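Local coordinates for protein beta-N-acetylhexosaminidase (Arthrobacter aurescens, PDB 3RCN) that probably hydrolyses terminal non-reducing N-acetyl-D-hexosamine residues from N-acetyl-beta-D-hexosaminides, as a glycosyl hydrolase of family 20, at residues A[40-43]-A[44-48]; A[230-233]-A[234-238]; A[47-50]-A[51-55]. All coordinates share one frame; numbering follows the deposited sequence.

Interaction 1: residues A[40-43]-A[44-48]; sequences GPRR and WLTRA. With GOL (glycerol), chain N; SO4 (sulfate ion), chain H; SO4 (sulfate ion), chain I.
Near the start of helix 39-53, the crossover helix of a beta-alpha-beta unit, Arg43 and Arg47 stand one turn apart and make a polar patch where a glycerol and a sulfate are modelled, both probably from the crystallisation liquor. Their backbones are joined by a regular helical bond, Arg47 N to Arg43 O (3.0 Å), and Leu45 N binds Pro41 O in the same way (3.0 Å, 170°). Pro41 suits the first turn of the helix, where no carbonyl one turn earlier needs the N-H that proline lacks. Arg43 gives its NE-H almost straight to O2 of the glycerol, which lies at the guanidinium edge (3.1 Å, 172°). As modelled, the glycerol reaches on to the second arginine, its O3 hydrogen-bonded to Arg47 NH1 (2.6 Å). The same Arg47 NH1 also hydrogen-bonds to O3 of the sulfate of chain H (3.3 Å); bends at chi2 and at chi3, the latter -54°, fold the long chain back to reach both. Arg43 NH1 has a stronger partner, Asp56 of the second subunit, beside weak bonds to another sulfate. On the buried side Trp44 packs on Ala102 and Leu106 of helix 95-109 and meets Phe99 edge-to-face, while Leu45 turns to Ile67 on strand 67-71.

Interaction 2: residues A[230-233]-A[234-238]; sequences VAFA and ADRHI
The guanidinium of Arg236 lies flat on one face of the Phe232 ring, with centres 3.5 Å apart and planes only 12° from parallel. Over the middle of the guanidinium sits Phe232 CZ, while Arg236 CZ is offset toward the rim of the ring, an offset stack that is also a cation-pi contact. Arg236 NH1 also gives a hydrogen bond to Phe232 O (3.1 Å), tilted 22° from the guanidinium plane, so that one residue holds the group by both its ring and its carbonyl. A chi1 of -168° sets the Phe232 ring beside its own carbonyl carbon, where the bend at Arg236 chi2 brings the guanidinium over it. NE makes a salt bridge to Glu162 of helix 154-166, which probably offsets the charge of this buried arginine. The small Ala233 lets Ile238 fold back, with Ala233 CB 3.9 Å from Ile238 CB. Two waters extend the polar network: one joins Val230 O to Ile238 O, and the other joins Ala231 O to Asp235 OD1. The backbone closes with Ile238 N on Ala233 O (2.8 Å) and His237 N on Ala234 O (3.1 Å), His237 having the positive phi of the C-prime residue. This is a Schellman motif, here ending helix 223-235 just before strand 239-243 of the catalytic alpha-beta barrel.

Interaction 3: residues A[47-50]-A[51-55]; sequences RALG and GATGW. With SO4 (sulfate ion), chain H.
The last turn of helix 39-53 ends at Thr53, whose side chain folds back on Leu49 one turn earlier. Leu49 O accepts two bonds from this residue, one from Thr53 N (2.8 Å) and one from Thr53 OG1 (2.9 Å), and the donors reach it from opposite faces of the carbonyl plane. With chi1 at 70°, OG1 sits between the backbone N and the carbonyl carbon, while CG2 lies beside the backbone N and touches Leu49 CD1 (3.9 Å). A threonine suits the place because its hydroxyl serves the backbone and its methyl adds to the apolar side. The same hydroxyl, Thr53 OG1, accepts from Trp55 N (2.8 Å, 156°), which makes an ST turn and leads the chain out of the helix. Between them Gly54 takes a positive phi (66°), a conformation that glycine adopts readily; its N makes a weak bond to Gly50 O. Beyond the turn Thr53 CB lies over the centre of the Trp55 ring, 3.4 Å above its plane, and the ring meets Trp125 edge-to-face. Leu49 continues the apolar side onto Leu106 and Leu109 of helix 95-109. Gly51 N bonds to Arg47 O (3.2 Å). Across the dimer interface Arg47 packs on Gly51 of the second subunit, where the absence of a side chain probably lets the arginine come close.

Overall arrangement
Interactions 1 and 3 are successive parts of helix 39-53 and share Arg47 and Ala48, whereas interaction 2 belongs to helix 223-235 of the catalytic barrel. Interaction 3 is the more buried, a helix end with apolar side chains, closed by backbone and threonine hydrogen bonds and a glycine; interactions 1 and 2 are only partly buried. Arginines serve differently: those of interaction 1 meet sulfate and glycerol, probably from the crystallisation liquor, and the second subunit, while that of interaction 2 is stacked on an aromatic ring and paired with an acid. Interactions 1 and 2 meet where Trp44 packs on Arg236, joining the two domains; Arg47 and Asp235 lie close by. All three touch the second subunit.

Interaction 1: residues A[40-43]-A[44-48]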
loop_
_atom_site.group_PDB
_atom_site.type_symbol
_atom_site.label_atom_id
_atom_site.label_comp_id
_atom_site.label_asym_id
_atom_site.label_seq_id
_atom_site.Cartn_x
_atom_site.Cartn_y
_atom_site.Cartn_z
ATOM N N GLY A 40 -16.978 -18.435 -6.283
ATOM C CA GLY A 40 -16.380 -17.306 -5.598
ATOM C C GLY A 40 -14.884 -17.493 -5.411
ATOM O O GLY A 40 -14.082 -16.676 -5.882
ATOM N N PRO A 41 -14.488 -18.586 -4.745
ATOM C CA PRO A 41 -13.061 -18.877 -4.590
ATOM C C PRO A 41 -12.332 -19.094 -5.926
ATOM O O PRO A 41 -11.136 -18.784 -6.008
ATOM C CB PRO A 41 -13.063 -20.156 -3.765
ATOM C CG PRO A 41 -14.299 -20.030 -2.930
ATOM C CD PRO A 41 -15.317 -19.400 -3.843
ATOM N N ARG A 42 -13.017 -19.616 -6.943
ATOM C CA ARG A 42 -12.386 -19.784 -8.249
ATOM C C ARG A 42 -11.922 -18.425 -8.786
ATOM O O ARG A 42 -10.815 -18.296 -9.316
ATOM C CB ARG A 42 -13.325 -20.455 -9.249
ATOM C CG ARG A 42 -12.724 -20.595 -10.654
ATOM C CD ARG A 42 -13.746 -20.293 -11.726
ATOM N NE ARG A 42 -14.245 -21.497 -12.381
ATOM C CZ ARG A 42 -15.467 -21.622 -12.898
ATOM N NH1 ARG A 42 -16.331 -20.615 -12.826
ATOM N NH2 ARG A 42 -15.834 -22.758 -13.478
ATOM N N ARG A 43 -12.777 -17.414 -8.641
ATOM C CA ARG A 43 -12.446 -16.061 -9.077
ATOM C C ARG A 43 -11.214 -15.516 -8.360
ATOM O O ARG A 43 -10.318 -14.955 -8.990
ATOM C CB ARG A 43 -13.640 -15.118 -8.894
ATOM C CG ARG A 43 -14.805 -15.412 -9.831
ATOM C CD ARG A 43 -15.929 -14.383 -9.715
ATOM N NE ARG A 43 -16.639 -14.506 -8.449
ATOM C CZ ARG A 43 -17.805 -15.125 -8.314
ATOM N NH1 ARG A 43 -18.407 -15.666 -9.369
ATOM N NH2 ARG A 43 -18.377 -15.195 -7.129
ATOM N N TRP A 44 -11.156 -15.692 -7.045
ATOM C CA TRP A 44 -10.024 -15.187 -6.285
ATOM C C TRP A 44 -8.712 -15.844 -6.715
ATOM O O TRP A 44 -7.703 -15.165 -6.893
ATOM C CB TRP A 44 -10.218 -15.362 -4.783
ATOM C CG TRP A 44 -9.014 -14.928 -4.057
ATOM C CD1 TRP A 44 -8.707 -13.661 -3.664
ATOM C CD2 TRP A 44 -7.908 -15.747 -3.684
ATOM N NE1 TRP A 44 -7.484 -13.644 -3.043
ATOM C CE2 TRP A 44 -6.970 -14.913 -3.051
ATOM C CE3 TRP A 44 -7.622 -17.104 -3.819
ATOM C CZ2 TRP A 44 -5.761 -15.394 -2.558
ATOM C CZ3 TRP A 44 -6.423 -17.579 -3.327
ATOM C CH2 TRP A 44 -5.508 -16.728 -2.707
ATOM N N LEU A 45 -8.724 -17.163 -6.864
ATOM C CA LEU A 45 -7.540 -17.905 -7.290
ATOM C C LEU A 45 -7.078 -17.461 -8.681
ATOM O O LEU A 45 -5.890 -17.163 -8.908
ATOM C CB LEU A 45 -7.842 -19.398 -7.304
ATOM C CG LEU A 45 -6.645 -20.311 -7.526
ATOM C CD1 LEU A 45 -5.634 -20.107 -6.402
ATOM C CD2 LEU A 45 -7.110 -21.758 -7.596
ATOM N N THR A 46 -8.035 -17.414 -9.606
ATOM C CA THR A 46 -7.792 -16.903 -10.942
ATOM C C THR A 46 -7.085 -15.551 -10.910
ATOM O O THR A 46 -6.096 -15.355 -11.594
ATOM C CB THR A 46 -9.093 -16.762 -11.736
ATOM O OG1 THR A 46 -9.584 -18.063 -12.081
ATOM C CG2 THR A 46 -8.849 -15.963 -13.013
ATOM N N ARG A 47 -7.588 -14.625 -10.108
ATOM C CA ARG A 47 -6.959 -13.319 -9.992
ATOM C C ARG A 47 -5.566 -13.393 -9.375
ATOM O O ARG A 47 -4.632 -12.768 -9.875
ATOM C CB ARG A 47 -7.835 -12.352 -9.194
ATOM C CG ARG A 47 -9.080 -11.904 -9.922
ATOM C CD ARG A 47 -9.351 -10.434 -9.679
ATOM N NE ARG A 47 -9.396 -10.111 -8.261
ATOM C CZ ARG A 47 -10.457 -10.343 -7.500
ATOM N NH1 ARG A 47 -11.532 -10.901 -8.042
ATOM N NH2 ARG A 47 -10.448 -10.032 -6.209
ATOM N N ALA A 48 -5.411 -14.151 -8.295
ATOM C CA ALA A 48 -4.144 -14.138 -7.565
ATOM C C ALA A 48 -3.036 -14.843 -8.338
ATOM O O ALA A 48 -1.941 -14.300 -8.524
ATOM C CB ALA A 48 -4.312 -14.767 -6.220
HETATM C C1 GOL N . -14.622 -14.261 -3.660
HETATM O O1 GOL N . -13.946 -15.400 -3.156
HETATM C C2 GOL N . -14.217 -13.953 -5.102
HETATM O O2 GOL N . -15.339 -13.521 -5.850
HETATM C C3 GOL N . -13.134 -12.877 -5.112
HETATM O O3 GOL N . -12.981 -12.346 -6.409
HETATM S S SO4 H . -12.197 -12.842 -12.039
HETATM O O1 SO4 H . -10.799 -12.554 -12.332
HETATM O O2 SO4 H . -12.495 -14.207 -12.474
HETATM O O3 SO4 H . -12.420 -12.700 -10.603
HETATM O O4 SO4 H . -13.059 -11.890 -12.731
HETATM S S SO4 I . -21.621 -17.239 -9.217
HETATM O O1 SO4 I . -21.881 -15.969 -9.895
HETATM O O2 SO4 I . -20.683 -18.037 -10.006
HETATM O O3 SO4 I . -21.075 -16.985 -7.885
HETATM O O4 SO4 I . -22.870 -17.979 -9.079
#

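Interaction 2: residues A[230-233]-A[234-238]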
loop_
_atom_site.group_PDB
_atom_site.type_symbol
_atom_site.label_atom_id
_atom_site.label_comp_id
_atom_site.label_asym_id
_atom_site.label_seq_id
_atom_site.Cartn_x
_atom_site.Cartn_y
_atom_site.Cartn_z
ATOM N N VAL A 230 -14.937 -3.867 3.347
ATOM C CA VAL A 230 -15.851 -4.943 3.715
ATOM C C VAL A 230 -16.004 -5.975 2.593
ATOM O O VAL A 230 -15.968 -7.185 2.837
ATOM C CB VAL A 230 -17.259 -4.411 4.140
ATOM C CG1 VAL A 230 -18.249 -5.558 4.260
ATOM C CG2 VAL A 230 -17.191 -3.643 5.456
ATOM N N ALA A 231 -16.184 -5.501 1.364
ATOM C CA ALA A 231 -16.250 -6.391 0.203
ATOM C C ALA A 231 -14.923 -7.120 -0.042
ATOM O O ALA A 231 -14.907 -8.319 -0.340
ATOM C CB ALA A 231 -16.672 -5.625 -1.031
ATOM N N PHE A 232 -13.817 -6.393 0.097
ATOM C CA PHE A 232 -12.488 -6.977 -0.059
ATOM C C PHE A 232 -12.313 -8.102 0.963
ATOM O O PHE A 232 -11.911 -9.214 0.612
ATOM C CB PHE A 232 -11.408 -5.885 0.099
ATOM C CG PHE A 232 -10.014 -6.308 -0.311
ATOM C CD1 PHE A 232 -9.140 -6.864 0.610
ATOM C CD2 PHE A 232 -9.560 -6.099 -1.601
ATOM C CE1 PHE A 232 -7.843 -7.223 0.243
ATOM C CE2 PHE A 232 -8.271 -6.476 -1.979
ATOM C CZ PHE A 232 -7.417 -7.033 -1.054
ATOM N N ALA A 233 -12.638 -7.825 2.223
ATOM C CA ALA A 233 -12.563 -8.853 3.261
ATOM C C ALA A 233 -13.512 -10.041 2.993
ATOM O O ALA A 233 -13.185 -11.193 3.274
ATOM C CB ALA A 233 -12.839 -8.254 4.609
ATOM N N ALA A 234 -14.687 -9.759 2.447
ATOM C CA ALA A 234 -15.679 -10.801 2.240
ATOM C C ALA A 234 -15.254 -11.752 1.120
ATOM O O ALA A 234 -15.516 -12.968 1.174
ATOM C CB ALA A 234 -17.042 -10.184 1.954
ATOM N N ASP A 235 -14.586 -11.204 0.107
ATOM C CA ASP A 235 -14.028 -12.041 -0.954
ATOM C C ASP A 235 -13.002 -13.017 -0.377
ATOM O O ASP A 235 -12.799 -14.102 -0.901
ATOM C CB ASP A 235 -13.370 -11.185 -2.040
ATOM C CG ASP A 235 -14.372 -10.632 -3.054
ATOM O OD1 ASP A 235 -15.565 -11.050 -3.025
ATOM O OD2 ASP A 235 -13.942 -9.793 -3.894
ATOM N N ARG A 236 -12.321 -12.588 0.679
ATOM C CA ARG A 236 -11.358 -13.416 1.411
ATOM C C ARG A 236 -11.905 -14.121 2.673
ATOM O O ARG A 236 -11.126 -14.604 3.507
ATOM C CB ARG A 236 -10.069 -12.635 1.680
ATOM C CG ARG A 236 -9.279 -12.329 0.397
ATOM C CD ARG A 236 -8.680 -10.931 0.447
ATOM N NE ARG A 236 -8.071 -10.543 -0.819
ATOM C CZ ARG A 236 -8.725 -10.019 -1.853
ATOM N NH1 ARG A 236 -10.034 -9.820 -1.799
ATOM N NH2 ARG A 236 -8.062 -9.692 -2.951
ATOM N N HIS A 237 -13.223 -14.051 2.883
ATOM C CA HIS A 237 -13.868 -14.782 3.979
ATOM C C HIS A 237 -13.412 -14.284 5.338
ATOM O O HIS A 237 -13.226 -15.043 6.288
ATOM C CB HIS A 237 -13.688 -16.298 3.830
ATOM C CG HIS A 237 -14.412 -16.849 2.648
ATOM N ND1 HIS A 237 -15.759 -17.144 2.676
ATOM C CD2 HIS A 237 -14.002 -17.087 1.380
ATOM C CE1 HIS A 237 -16.136 -17.572 1.486
ATOM N NE2 HIS A 237 -15.088 -17.550 0.682
ATOM N N ILE A 238 -13.236 -12.980 5.407
ATOM C CA ILE A 238 -12.943 -12.326 6.655
ATOM C C ILE A 238 -14.155 -11.477 7.034
ATOM O O ILE A 238 -14.696 -10.731 6.205
ATOM C CB ILE A 238 -11.668 -11.486 6.523
ATOM C CG1 ILE A 238 -10.483 -12.411 6.223
ATOM C CG2 ILE A 238 -11.428 -10.665 7.768
ATOM C CD1 ILE A 238 -9.253 -11.696 5.698
HETATM O O HOH W 1 -16.748 -8.632 5.236
HETATM O O HOH W 2 -17.298 -9.142 -2.043
#

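Interaction 3: residues A[47-50]-A[51-55]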
loop_
_atom_site.group_PDB
_atom_site.type_symbol
_atom_site.label_atom_id
_atom_site.label_comp_id
_atom_site.label_asym_id
_atom_site.label_seq_id
_atom_site.Cartn_x
_atom_site.Cartn_y
_atom_site.Cartn_z
ATOM N N ARG A 47 -7.588 -14.625 -10.108
ATOM C CA ARG A 47 -6.959 -13.319 -9.992
ATOM C C ARG A 47 -5.566 -13.393 -9.375
ATOM O O ARG A 47 -4.632 -12.768 -9.875
ATOM C CB ARG A 47 -7.835 -12.352 -9.194
ATOM C CG ARG A 47 -9.080 -11.904 -9.922
ATOM C CD ARG A 47 -9.351 -10.434 -9.679
ATOM N NE ARG A 47 -9.396 -10.111 -8.261
ATOM C CZ ARG A 47 -10.457 -10.343 -7.500
ATOM N NH1 ARG A 47 -11.532 -10.901 -8.042
ATOM N NH2 ARG A 47 -10.448 -10.032 -6.209
ATOM N N ALA A 48 -5.411 -14.151 -8.295
ATOM C CA ALA A 48 -4.144 -14.138 -7.565
ATOM C C ALA A 48 -3.036 -14.843 -8.338
ATOM O O ALA A 48 -1.941 -14.300 -8.524
ATOM C CB ALA A 48 -4.312 -14.767 -6.220
ATOM N N LEU A 49 -3.346 -16.054 -8.787
ATOM C CA LEU A 49 -2.387 -16.906 -9.462
ATOM C C LEU A 49 -2.130 -16.429 -10.893
ATOM O O LEU A 49 -1.015 -16.531 -11.393
ATOM C CB LEU A 49 -2.894 -18.345 -9.455
ATOM C CG LEU A 49 -1.946 -19.447 -9.906
ATOM C CD1 LEU A 49 -0.714 -19.500 -9.008
ATOM C CD2 LEU A 49 -2.688 -20.758 -9.887
ATOM N N GLY A 50 -3.162 -15.911 -11.550
ATOM C CA GLY A 50 -2.991 -15.306 -12.857
ATOM C C GLY A 50 -2.002 -14.152 -12.797
ATOM O O GLY A 50 -1.110 -14.032 -13.637
ATOM N N GLY A 51 -2.161 -13.301 -11.794
ATOM C CA GLY A 51 -1.241 -12.209 -11.582
ATOM C C GLY A 51 0.176 -12.713 -11.373
ATOM O O GLY A 51 1.140 -12.140 -11.889
ATOM N N ALA A 52 0.326 -13.792 -10.618
ATOM C CA ALA A 52 1.676 -14.250 -10.313
ATOM C C ALA A 52 2.337 -15.013 -11.463
ATOM O O ALA A 52 3.549 -14.979 -11.591
ATOM C CB ALA A 52 1.702 -15.065 -9.029
ATOM N N THR A 53 1.548 -15.772 -12.224
ATOM C CA THR A 53 2.047 -16.524 -13.371
ATOM C C THR A 53 1.930 -15.919 -14.774
ATOM O O THR A 53 2.564 -16.411 -15.697
ATOM C CB THR A 53 1.319 -17.866 -13.489
ATOM O OG1 THR A 53 -0.038 -17.629 -13.897
ATOM C CG2 THR A 53 1.368 -18.628 -12.174
ATOM N N GLY A 54 1.157 -14.856 -14.946
ATOM C CA GLY A 54 0.805 -14.426 -16.290
ATOM C C GLY A 54 -0.077 -15.407 -17.074
ATOM O O GLY A 54 -0.303 -15.224 -18.272
ATOM N N TRP A 55 -0.593 -16.453 -16.433
ATOM C CA TRP A 55 -1.477 -17.384 -17.150
ATOM C C TRP A 55 -2.928 -16.897 -17.312
ATOM O O TRP A 55 -3.407 -16.068 -16.536
ATOM C CB TRP A 55 -1.471 -18.755 -16.498
ATOM C CG TRP A 55 -0.142 -19.383 -16.427
ATOM C CD1 TRP A 55 0.938 -19.104 -17.202
ATOM C CD2 TRP A 55 0.267 -20.405 -15.515
ATOM N NE1 TRP A 55 1.998 -19.897 -16.836
ATOM C CE2 TRP A 55 1.609 -20.705 -15.797
ATOM C CE3 TRP A 55 -0.375 -21.099 -14.486
ATOM C CZ2 TRP A 55 2.325 -21.663 -15.089
ATOM C CZ3 TRP A 55 0.337 -22.050 -13.785
ATOM C CH2 TRP A 55 1.673 -22.324 -14.091
HETATM S S SO4 H . -12.197 -12.842 -12.039
HETATM O O1 SO4 H . -10.799 -12.554 -12.332
HETATM O O2 SO4 H . -12.495 -14.207 -12.474
HETATM O O3 SO4 H . -12.420 -12.700 -10.603
HETATM O O4 SO4 H . -13.059 -11.890 -12.731
#